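Local coordinates for protein exopolygalacturonase (Yersinia enterocolitica, PDB 2UVF) that hydrolyses pectic polygalacturonate from the chain end as a family 28 exopolygalacturonase, built as a right-handed parallel beta-helix and caught here with digalacturonic acid, at residues A228-Y233 against M358-H363; N246-N251 against L333-G338; L232-T237 against Q416-M421. One frame throughout, in Å; residues are numbered along the deposited sequence.

In the fold
All three contacts lie on the same side of the chain's centre, on the beta-helix and the loops against it. Contacts 1 and 2 have centres about 6 Å apart and are joined through the neighbouring strands 334-339 and 357-360; both also touch one sulfate ion. Contact 3 shares Leu232 and Tyr233 with contact 1 and is centred about 9 Å from it. Contacts 2 and 3 are centred about 15 Å apart. Along the chain, contact 2 is nested inside the loops closed by the other two. Contacts 1 and 3 fasten the 228-241 excursion to the beta-helix beside the bound galacturonic acid, while contact 2 pairs strands within the wall that contact 1 rests on.

Contact 1. Residues A228-Y233 against M358-H363; sequences AGYRLY and MNLENH. With SO4 (sulfate ion), chain D.
Tyr230 reaches from the short strand 228-230 to strand 357-360, and its side chain tells most of the story. Its CB points at the opposing strand. With chi1 at 71°, CG is wedged between the backbone N and C, which sends the ring toward Met358 and Leu360. From there the ring runs on, its CD1 and CE1 side turned to Leu360; Tyr230 CE1 lies 3.9 Å from Leu360 CD1, and the two side chains cross at about a right angle. Farther out, Tyr230 CZ meets the methyl of Met358. At the tip, Tyr230 OH comes within 3.1 Å of Met358 CE, a tight approach, with the sulfur also close by. Met358 gets there by a bend at chi3 (70°) that swings its methyl toward the tyrosine; the sulfur lies 5.5 Å from the ring centroid, an oblique Met-aromatic contact. The hydroxyl itself has a weak hydrogen bond from outside, with Arg240 NH1.

Leu232 closes the group. One methyl does the touching: Leu232 CD1 is 3.8 Å from Met358 CE and 3.9 Å from Leu360 CD2, and it also lies in the plane of the Tyr230 ring, at its edge. No hydrogen bond crosses between the segments, so the join is apolar. Leu232 belongs to the glycan pocket and touches the bound galacturonic acid, so the patch probably helps to place this pocket residue. Arg231, whose CB points away from 358-363, gives its backbone N-H in a straight 2.9 Å hydrogen bond from N to sulfate O2.

A classic beta bulge sets Gly229 and Tyr230 together opposite Arg240, in the antiparallel pair 228-230 and 240-241. That hairpin lies against the beta-helix where strand 357-360 runs beside 334-339, whose Thr335 and Arg337 also touch Tyr230.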
loop_
_atom_site.group_PDB
_atom_site.type_symbol
_atom_site.label_atom_id
_atom_site.label_comp_id
_atom_site.label_asym_id
_atom_site.label_seq_id
_atom_site.Cartn_x
_atom_site.Cartn_y
_atom_site.Cartn_z
ATOM N N ALA A 228 -17.906 18.651 4.129
ATOM C CA ALA A 228 -17.207 18.090 5.292
ATOM C C ALA A 228 -17.215 16.563 5.233
ATOM O O ALA A 228 -18.233 15.961 4.896
ATOM C CB ALA A 228 -17.819 18.595 6.599
ATOM N N GLY A 229 -16.077 15.951 5.576
ATOM C CA GLY A 229 -15.860 14.525 5.356
ATOM C C GLY A 229 -15.706 13.677 6.590
ATOM O O GLY A 229 -16.519 12.794 6.816
ATOM N N TYR A 230 -14.657 13.918 7.380
ATOM C CA TYR A 230 -14.319 13.049 8.515
ATOM C C TYR A 230 -13.231 13.672 9.386
ATOM O O TYR A 230 -12.531 14.584 8.944
ATOM C CB TYR A 230 -13.830 11.668 8.003
ATOM C CG TYR A 230 -12.454 11.707 7.356
ATOM C CD1 TYR A 230 -11.322 11.291 8.057
ATOM C CD2 TYR A 230 -12.283 12.185 6.053
ATOM C CE1 TYR A 230 -10.045 11.351 7.476
ATOM C CE2 TYR A 230 -11.036 12.241 5.473
ATOM C CZ TYR A 230 -9.915 11.823 6.184
ATOM O OH TYR A 230 -8.661 11.877 5.601
ATOM N N ARG A 231 -13.081 13.167 10.603
ATOM C CA ARG A 231 -11.898 13.405 11.407
ATOM C C ARG A 231 -11.119 12.090 11.471
ATOM O O ARG A 231 -11.700 11.039 11.716
ATOM C CB ARG A 231 -12.284 13.864 12.815
ATOM C CG ARG A 231 -12.760 15.304 12.908
ATOM C CD ARG A 231 -13.558 15.549 14.197
ATOM N NE ARG A 231 -13.587 16.966 14.568
ATOM C CZ ARG A 231 -14.465 17.856 14.104
ATOM N NH1 ARG A 231 -15.401 17.501 13.226
ATOM N NH2 ARG A 231 -14.398 19.115 14.511
ATOM N N LEU A 232 -9.806 12.155 11.246
ATOM C CA LEU A 232 -8.955 10.967 11.176
ATOM C C LEU A 232 -9.077 10.073 12.412
ATOM O O LEU A 232 -9.335 8.866 12.298
ATOM C CB LEU A 232 -7.489 11.362 10.943
ATOM C CG LEU A 232 -6.489 10.275 10.522
ATOM C CD1 LEU A 232 -6.827 9.756 9.136
ATOM C CD2 LEU A 232 -5.090 10.860 10.548
ATOM N N TYR A 233 -8.890 10.668 13.585
ATOM C CA TYR A 233 -9.011 9.941 14.846
ATOM C C TYR A 233 -10.134 10.554 15.693
ATOM O O TYR A 233 -10.572 11.675 15.404
ATOM C CB TYR A 233 -7.670 9.898 15.585
ATOM C CG TYR A 233 -6.557 9.292 14.749
ATOM C CD1 TYR A 233 -6.700 8.029 14.166
ATOM C CD2 TYR A 233 -5.379 9.990 14.522
ATOM C CE1 TYR A 233 -5.695 7.482 13.393
ATOM C CE2 TYR A 233 -4.376 9.457 13.743
ATOM C CZ TYR A 233 -4.537 8.201 13.173
ATOM O OH TYR A 233 -3.522 7.675 12.391
ATOM N N MET A 358 -7.197 5.549 1.139
ATOM C CA MET A 358 -7.238 5.456 2.599
ATOM C C MET A 358 -8.255 4.423 3.059
ATOM O O MET A 358 -9.391 4.414 2.577
ATOM C CB MET A 358 -7.612 6.799 3.240
ATOM C CG MET A 358 -6.631 7.938 3.005
ATOM S SD MET A 358 -7.301 9.478 3.670
ATOM C CE MET A 358 -7.206 9.142 5.442
ATOM N N ASN A 359 -7.820 3.553 3.972
ATOM C CA ASN A 359 -8.674 2.586 4.638
ATOM C C ASN A 359 -8.579 2.878 6.106
ATOM O O ASN A 359 -7.493 2.822 6.688
ATOM C CB ASN A 359 -8.189 1.158 4.398
ATOM C CG ASN A 359 -8.287 0.759 2.970
ATOM O OD1 ASN A 359 -9.291 0.194 2.548
ATOM N ND2 ASN A 359 -7.255 1.091 2.189
ATOM N N LEU A 360 -9.714 3.240 6.691
ATOM C CA LEU A 360 -9.762 3.604 8.097
ATOM C C LEU A 360 -10.724 2.659 8.813
ATOM O O LEU A 360 -11.901 2.576 8.462
ATOM C CB LEU A 360 -10.167 5.082 8.266
ATOM C CG LEU A 360 -9.229 6.189 7.725
ATOM C CD1 LEU A 360 -9.813 7.531 8.027
ATOM C CD2 LEU A 360 -7.768 6.109 8.240
ATOM N N GLU A 361 -10.208 1.925 9.797
ATOM C CA GLU A 361 -11.036 1.030 10.570
ATOM C C GLU A 361 -11.797 -0.007 9.721
ATOM O O GLU A 361 -12.905 -0.346 10.031
ATOM C CB GLU A 361 -11.969 1.819 11.526
ATOM C CG GLU A 361 -11.329 2.250 12.830
ATOM C CD GLU A 361 -12.218 3.071 13.751
ATOM O OE1 GLU A 361 -12.864 2.543 14.673
ATOM O OE2 GLU A 361 -12.274 4.290 13.585
ATOM N N ASN A 362 -11.117 -0.549 8.710
ATOM C CA ASN A 362 -11.681 -1.600 7.877
ATOM C C ASN A 362 -11.231 -2.993 8.313
ATOM O O ASN A 362 -10.188 -3.157 8.967
ATOM C CB ASN A 362 -11.306 -1.383 6.414
ATOM C CG ASN A 362 -11.876 -0.126 5.854
ATOM O OD1 ASN A 362 -12.712 0.518 6.486
ATOM N ND2 ASN A 362 -11.444 0.241 4.662
ATOM N N HIS A 363 -12.049 -3.988 7.964
ATOM C CA HIS A 363 -11.647 -5.367 8.044
ATOM C C HIS A 363 -11.737 -5.946 6.655
ATOM O O HIS A 363 -12.599 -5.532 5.870
ATOM C CB HIS A 363 -12.566 -6.179 8.969
ATOM C CG HIS A 363 -12.418 -5.860 10.420
ATOM N ND1 HIS A 363 -13.274 -6.363 11.373
ATOM C CD2 HIS A 363 -11.546 -5.059 11.077
ATOM C CE1 HIS A 363 -12.911 -5.913 12.562
ATOM N NE2 HIS A 363 -11.870 -5.115 12.409
HETATM S S SO4 D . -16.664 12.207 12.098
HETATM O O1 SO4 D . -17.239 12.605 10.810
HETATM O O2 SO4 D . -15.234 11.874 11.986
HETATM O O3 SO4 D . -16.807 13.314 13.055
HETATM O O4 SO4 D . -17.434 11.049 12.565
#

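Contact 2. Residues N246-N251 against L333-G338; sequences NAIDPN and LMTLRG. With SO4 (sulfate ion), chain D.
Arg337 buries the largest area here (85 Å²), followed by Ala247 and Ile248. The arginine leaves its strand with CG anti to the backbone N (chi1 -170°), runs extended, then bends at chi3 (68°) so that the guanidinium lies beside Ile248 and the Asp249 carbonyl, facing the sulfate. Ile248 CG2 packs against it, 3.4 Å from Arg337 NH2. At the guanidinium's edge, close to its plane, Arg337 NH2 gives a weak 2.9 Å hydrogen bond to Asp249 O, and Arg337 NH1 a straighter one to sulfate O2 (3.1 Å). A second bond to the sulfate, from NH2 to O4, is weak. NE is held by a water that also takes the N-H of Asp249, so the group's rotation is fixed from several sides. The sulfate probably comes from the crystallisation liquor; its anionic charge would suit the arginine.

Ala247 supplies the backbone pairing. Its N-H bonds Thr335 O at 3.0 Å, in the carbonyl plane on a lone pair, while Arg337 N reaches Ala247 O at 2.8 Å from above that carbonyl plane. These are parallel bridges, Asn246 beside Thr335 and Ala247 beside Leu336, joining successive turns of the parallel beta-helix that characterises family 28 hydrolases. On the face that carries Ala247 and Leu336, Ala247 CB meets Leu336 CD2 at 3.8 Å.

On the face of Asn246 and Thr335, the polar ends are taken up outside the pair: Asn246 ND2 by Leu201 O and Ser243 O, Thr335 OG1 by Ser243 OG. Past the strand, the CD1 methyl of Ile248 approaches Thr335 CG2. Asp249 OD1 accepts from Asn251 N, an Asx turn that shapes the loop beside the guanidinium.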
loop_
_atom_site.group_PDB
_atom_site.type_symbol
_atom_site.label_atom_id
_atom_site.label_comp_id
_atom_site.label_asym_id
_atom_site.label_seq_id
_atom_site.Cartn_x
_atom_site.Cartn_y
_atom_site.Cartn_z
ATOM N N ASN A 246 -15.841 8.100 -1.315
ATOM C CA ASN A 246 -15.971 7.912 0.121
ATOM C C ASN A 246 -16.820 6.712 0.482
ATOM O O ASN A 246 -17.751 6.378 -0.223
ATOM C CB ASN A 246 -16.631 9.137 0.752
ATOM C CG ASN A 246 -15.910 10.403 0.455
ATOM O OD1 ASN A 246 -14.976 10.758 1.153
ATOM N ND2 ASN A 246 -16.357 11.117 -0.568
ATOM N N ALA A 247 -16.491 6.082 1.600
ATOM C CA ALA A 247 -17.454 5.271 2.337
ATOM C C ALA A 247 -17.347 5.703 3.799
ATOM O O ALA A 247 -16.635 5.088 4.590
ATOM C CB ALA A 247 -17.179 3.781 2.158
ATOM N N ILE A 248 -18.040 6.796 4.136
ATOM C CA ILE A 248 -17.930 7.440 5.458
ATOM C C ILE A 248 -19.307 7.663 6.084
ATOM O O ILE A 248 -20.141 8.373 5.526
ATOM C CB ILE A 248 -17.162 8.815 5.393
ATOM C CG1 ILE A 248 -15.807 8.662 4.694
ATOM C CG2 ILE A 248 -16.992 9.425 6.811
ATOM C CD1 ILE A 248 -15.057 9.953 4.423
ATOM N N ASP A 249 -19.541 7.048 7.241
ATOM C CA ASP A 249 -20.738 7.330 8.043
ATOM C C ASP A 249 -20.501 8.602 8.864
ATOM O O ASP A 249 -19.553 8.654 9.658
ATOM C CB ASP A 249 -21.062 6.146 8.959
ATOM C CG ASP A 249 -22.410 6.292 9.680
ATOM O OD1 ASP A 249 -22.423 6.879 10.792
ATOM O OD2 ASP A 249 -23.437 5.791 9.154
ATOM N N PRO A 250 -21.383 9.620 8.703
ATOM C CA PRO A 250 -21.215 10.954 9.302
ATOM C C PRO A 250 -20.915 10.902 10.786
ATOM O O PRO A 250 -20.338 11.852 11.317
ATOM C CB PRO A 250 -22.579 11.617 9.085
ATOM C CG PRO A 250 -23.518 10.501 8.695
ATOM C CD PRO A 250 -22.652 9.534 7.954
ATOM N N ASN A 251 -21.285 9.797 11.435
ATOM C CA ASN A 251 -21.171 9.655 12.891
ATOM C C ASN A 251 -20.081 8.689 13.365
ATOM O O ASN A 251 -19.445 8.921 14.403
ATOM C CB ASN A 251 -22.522 9.213 13.497
ATOM C CG ASN A 251 -23.627 10.247 13.312
ATOM O OD1 ASN A 251 -23.426 11.447 13.549
ATOM N ND2 ASN A 251 -24.808 9.785 12.893
ATOM N N LEU A 333 -7.825 11.032 -2.337
ATOM C CA LEU A 333 -8.509 10.431 -3.470
ATOM C C LEU A 333 -9.661 9.509 -3.043
ATOM O O LEU A 333 -10.741 9.536 -3.626
ATOM C CB LEU A 333 -7.502 9.702 -4.374
ATOM C CG LEU A 333 -8.061 9.326 -5.747
ATOM C CD1 LEU A 333 -7.263 9.978 -6.885
ATOM C CD2 LEU A 333 -8.166 7.813 -5.882
ATOM N N MET A 334 -9.429 8.698 -2.019
ATOM C CA MET A 334 -10.401 7.700 -1.604
ATOM C C MET A 334 -10.280 7.502 -0.109
ATOM O O MET A 334 -9.187 7.359 0.402
ATOM C CB MET A 334 -10.167 6.371 -2.325
ATOM C CG MET A 334 -11.308 5.398 -2.172
ATOM S SD MET A 334 -11.051 3.798 -2.943
ATOM C CE MET A 334 -11.058 4.220 -4.688
ATOM N N THR A 335 -11.406 7.521 0.592
ATOM C CA THR A 335 -11.398 7.283 2.028
ATOM C C THR A 335 -12.540 6.367 2.397
ATOM O O THR A 335 -13.686 6.766 2.367
ATOM C CB THR A 335 -11.486 8.600 2.842
ATOM O OG1 THR A 335 -10.389 9.448 2.480
ATOM C CG2 THR A 335 -11.442 8.311 4.344
ATOM N N LEU A 336 -12.207 5.131 2.750
ATOM C CA LEU A 336 -13.211 4.148 3.096
ATOM C C LEU A 336 -13.023 3.845 4.546
ATOM O O LEU A 336 -11.955 3.401 4.951
ATOM C CB LEU A 336 -13.055 2.871 2.263
ATOM C CG LEU A 336 -12.814 3.051 0.765
ATOM C CD1 LEU A 336 -12.417 1.691 0.213
ATOM C CD2 LEU A 336 -14.019 3.655 0.024
ATOM N N ARG A 337 -14.077 4.088 5.321
ATOM C CA ARG A 337 -14.013 3.989 6.775
ATOM C C ARG A 337 -15.132 3.089 7.329
ATOM O O ARG A 337 -16.290 3.173 6.895
ATOM C CB ARG A 337 -14.077 5.382 7.398
ATOM C CG ARG A 337 -13.779 5.384 8.887
ATOM C CD ARG A 337 -13.791 6.774 9.476
ATOM N NE ARG A 337 -15.122 7.376 9.477
ATOM C CZ ARG A 337 -15.446 8.462 10.177
ATOM N NH1 ARG A 337 -14.548 9.053 10.949
ATOM N NH2 ARG A 337 -16.677 8.944 10.129
ATOM N N GLY A 338 -14.768 2.233 8.277
ATOM C CA GLY A 338 -15.707 1.298 8.896
ATOM C C GLY A 338 -16.192 0.146 8.043
ATOM O O GLY A 338 -17.143 -0.527 8.429
HETATM S S SO4 D . -16.664 12.207 12.098
HETATM O O1 SO4 D . -17.239 12.605 10.810
HETATM O O2 SO4 D . -15.234 11.874 11.986
HETATM O O3 SO4 D . -16.807 13.314 13.055
HETATM O O4 SO4 D . -17.434 11.049 12.565
HETATM O O HOH W 1 -17.545 5.540 8.457
#

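Contact 3. Residues L232-T237 against Q416-M421; sequences LYPYST and QEQEPM
Gln418 is at the heart of this contact: its amide bridges two neighbouring tyrosines, one branch to each, from beside the pair. Straight from CG outward, the chain carries its amide to the turn. Gln418 OE1 comes to 3.2 Å from Tyr233 CD1, with the amide and ring planes 73° apart. On the other branch, Gln418 NE2 reaches the edge of Tyr235 near its ring plane and gives a weak, bent hydrogen bond to Tyr235 OH (2.8 Å); here the planes stand 88° apart. Next to it, the Glu417 side chain runs antiparallel to the proline ring and brings OE2 to 3.2 Å from Pro234 CG, where both residues are exposed to solvent.

The partners have further anchors. Gln418 NE2 is also bonded to Ala415 O, and Tyr235 OH to Thr411 N, so the amide and the hydroxyl each have a second hold. Tyr233 is sandwiched: Leu232 CG lies over the centre of one face and Tyr235 OH over the opposite one, offset toward the rim, while Tyr233 OH bonds His443 ND1 of the glycan pocket. A type I turn from Tyr233 to Ser236 (Ser236 N to Tyr233 O, 3.0 Å) sets the proline and both rings.

This turn belongs to the loop linking strands 228-230 and 240-241, and it meets the loop between strands 405-408 and 421-427 of the beta-helix, next to the bound galacturonic acid.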
loop_
_atom_site.group_PDB
_atom_site.type_symbol
_atom_site.label_atom_id
_atom_site.label_comp_id
_atom_site.label_asym_id
_atom_site.label_seq_id
_atom_site.Cartn_x
_atom_site.Cartn_y
_atom_site.Cartn_z
ATOM N N LEU A 232 -9.806 12.155 11.246
ATOM C CA LEU A 232 -8.955 10.967 11.176
ATOM C C LEU A 232 -9.077 10.073 12.412
ATOM O O LEU A 232 -9.335 8.866 12.298
ATOM C CB LEU A 232 -7.489 11.362 10.943
ATOM C CG LEU A 232 -6.489 10.275 10.522
ATOM C CD1 LEU A 232 -6.827 9.756 9.136
ATOM C CD2 LEU A 232 -5.090 10.860 10.548
ATOM N N TYR A 233 -8.890 10.668 13.585
ATOM C CA TYR A 233 -9.011 9.941 14.846
ATOM C C TYR A 233 -10.134 10.554 15.693
ATOM O O TYR A 233 -10.572 11.675 15.404
ATOM C CB TYR A 233 -7.670 9.898 15.585
ATOM C CG TYR A 233 -6.557 9.292 14.749
ATOM C CD1 TYR A 233 -6.700 8.029 14.166
ATOM C CD2 TYR A 233 -5.379 9.990 14.522
ATOM C CE1 TYR A 233 -5.695 7.482 13.393
ATOM C CE2 TYR A 233 -4.376 9.457 13.743
ATOM C CZ TYR A 233 -4.537 8.201 13.173
ATOM O OH TYR A 233 -3.522 7.675 12.391
ATOM N N PRO A 234 -10.650 9.803 16.694
ATOM C CA PRO A 234 -11.688 10.390 17.570
ATOM C C PRO A 234 -11.229 11.702 18.221
ATOM O O PRO A 234 -12.048 12.589 18.464
ATOM C CB PRO A 234 -11.939 9.296 18.628
ATOM C CG PRO A 234 -10.781 8.326 18.505
ATOM C CD PRO A 234 -10.351 8.400 17.056
ATOM N N TYR A 235 -9.920 11.817 18.451
ATOM C CA TYR A 235 -9.278 12.948 19.119
ATOM C C TYR A 235 -8.666 13.950 18.144
ATOM O O TYR A 235 -7.854 14.803 18.552
ATOM C CB TYR A 235 -8.174 12.433 20.054
ATOM C CG TYR A 235 -7.340 11.299 19.474
ATOM C CD1 TYR A 235 -6.126 11.552 18.801
ATOM C CD2 TYR A 235 -7.760 9.969 19.603
ATOM C CE1 TYR A 235 -5.355 10.501 18.266
ATOM C CE2 TYR A 235 -6.996 8.903 19.072
ATOM C CZ TYR A 235 -5.797 9.180 18.414
ATOM O OH TYR A 235 -5.072 8.133 17.892
ATOM N N SER A 236 -9.022 13.826 16.864
ATOM C CA SER A 236 -8.519 14.747 15.835
ATOM C C SER A 236 -9.441 15.955 15.780
ATOM O O SER A 236 -10.645 15.807 15.571
ATOM C CB SER A 236 -8.410 14.059 14.462
ATOM O OG SER A 236 -7.270 13.209 14.406
ATOM N N THR A 237 -8.870 17.143 15.957
ATOM C CA THR A 237 -9.687 18.340 16.172
ATOM C C THR A 237 -10.095 19.106 14.912
ATOM O O THR A 237 -11.068 19.851 14.927
ATOM C CB THR A 237 -9.109 19.260 17.300
ATOM O OG1 THR A 237 -7.732 19.556 17.057
ATOM C CG2 THR A 237 -9.214 18.560 18.650
ATOM N N GLN A 416 -5.578 3.794 21.877
ATOM C CA GLN A 416 -6.276 2.508 22.110
ATOM C C GLN A 416 -7.827 2.565 22.144
ATOM O O GLN A 416 -8.481 1.523 22.257
ATOM C CB GLN A 416 -5.693 1.757 23.334
ATOM C CG GLN A 416 -5.746 2.513 24.668
ATOM C CD GLN A 416 -4.632 3.552 24.836
ATOM O OE1 GLN A 416 -4.180 4.162 23.865
ATOM N NE2 GLN A 416 -4.197 3.760 26.080
ATOM N N GLU A 417 -8.405 3.765 22.029
ATOM C CA GLU A 417 -9.849 3.918 21.708
ATOM C C GLU A 417 -10.211 3.184 20.399
ATOM O O GLU A 417 -11.388 3.088 20.014
ATOM C CB GLU A 417 -10.231 5.409 21.588
ATOM C CG GLU A 417 -10.281 6.176 22.927
ATOM C CD GLU A 417 -10.465 7.697 22.763
ATOM O OE1 GLU A 417 -10.088 8.440 23.702
ATOM O OE2 GLU A 417 -10.989 8.146 21.713
ATOM N N GLN A 418 -9.174 2.667 19.734
ATOM C CA GLN A 418 -9.260 2.075 18.395
ATOM C C GLN A 418 -8.433 0.781 18.332
ATOM O O GLN A 418 -7.479 0.595 19.091
ATOM C CB GLN A 418 -8.761 3.076 17.327
ATOM C CG GLN A 418 -8.594 4.540 17.824
ATOM C CD GLN A 418 -7.699 5.382 16.925
ATOM O OE1 GLN A 418 -8.036 5.626 15.757
ATOM N NE2 GLN A 418 -6.565 5.842 17.462
ATOM N N GLU A 419 -8.838 -0.106 17.428
ATOM C CA GLU A 419 -8.140 -1.358 17.108
ATOM C C GLU A 419 -6.664 -1.177 16.788
ATOM O O GLU A 419 -6.271 -0.163 16.221
ATOM C CB GLU A 419 -8.726 -1.893 15.824
ATOM C CG GLU A 419 -9.823 -2.901 15.907
ATOM C CD GLU A 419 -10.344 -3.173 14.518
ATOM O OE1 GLU A 419 -11.217 -4.045 14.369
ATOM O OE2 GLU A 419 -9.874 -2.489 13.568
ATOM N N PRO A 420 -5.835 -2.190 17.089
ATOM C CA PRO A 420 -4.511 -2.096 16.500
ATOM C C PRO A 420 -4.595 -2.321 14.969
ATOM O O PRO A 420 -5.557 -2.946 14.487
ATOM C CB PRO A 420 -3.740 -3.207 17.208
ATOM C CG PRO A 420 -4.759 -4.191 17.590
ATOM C CD PRO A 420 -5.991 -3.407 17.910
ATOM N N MET A 421 -3.637 -1.743 14.228
ATOM C CA MET A 421 -3.426 -2.074 12.816
ATOM C C MET A 421 -2.812 -3.490 12.779
ATOM O O MET A 421 -1.607 -3.654 12.997
ATOM C CB MET A 421 -2.524 -1.002 12.170
ATOM C CG MET A 421 -2.171 -1.161 10.681
ATOM S SD MET A 421 -3.548 -1.259 9.534
ATOM C CE MET A 421 -3.502 -3.012 9.110
#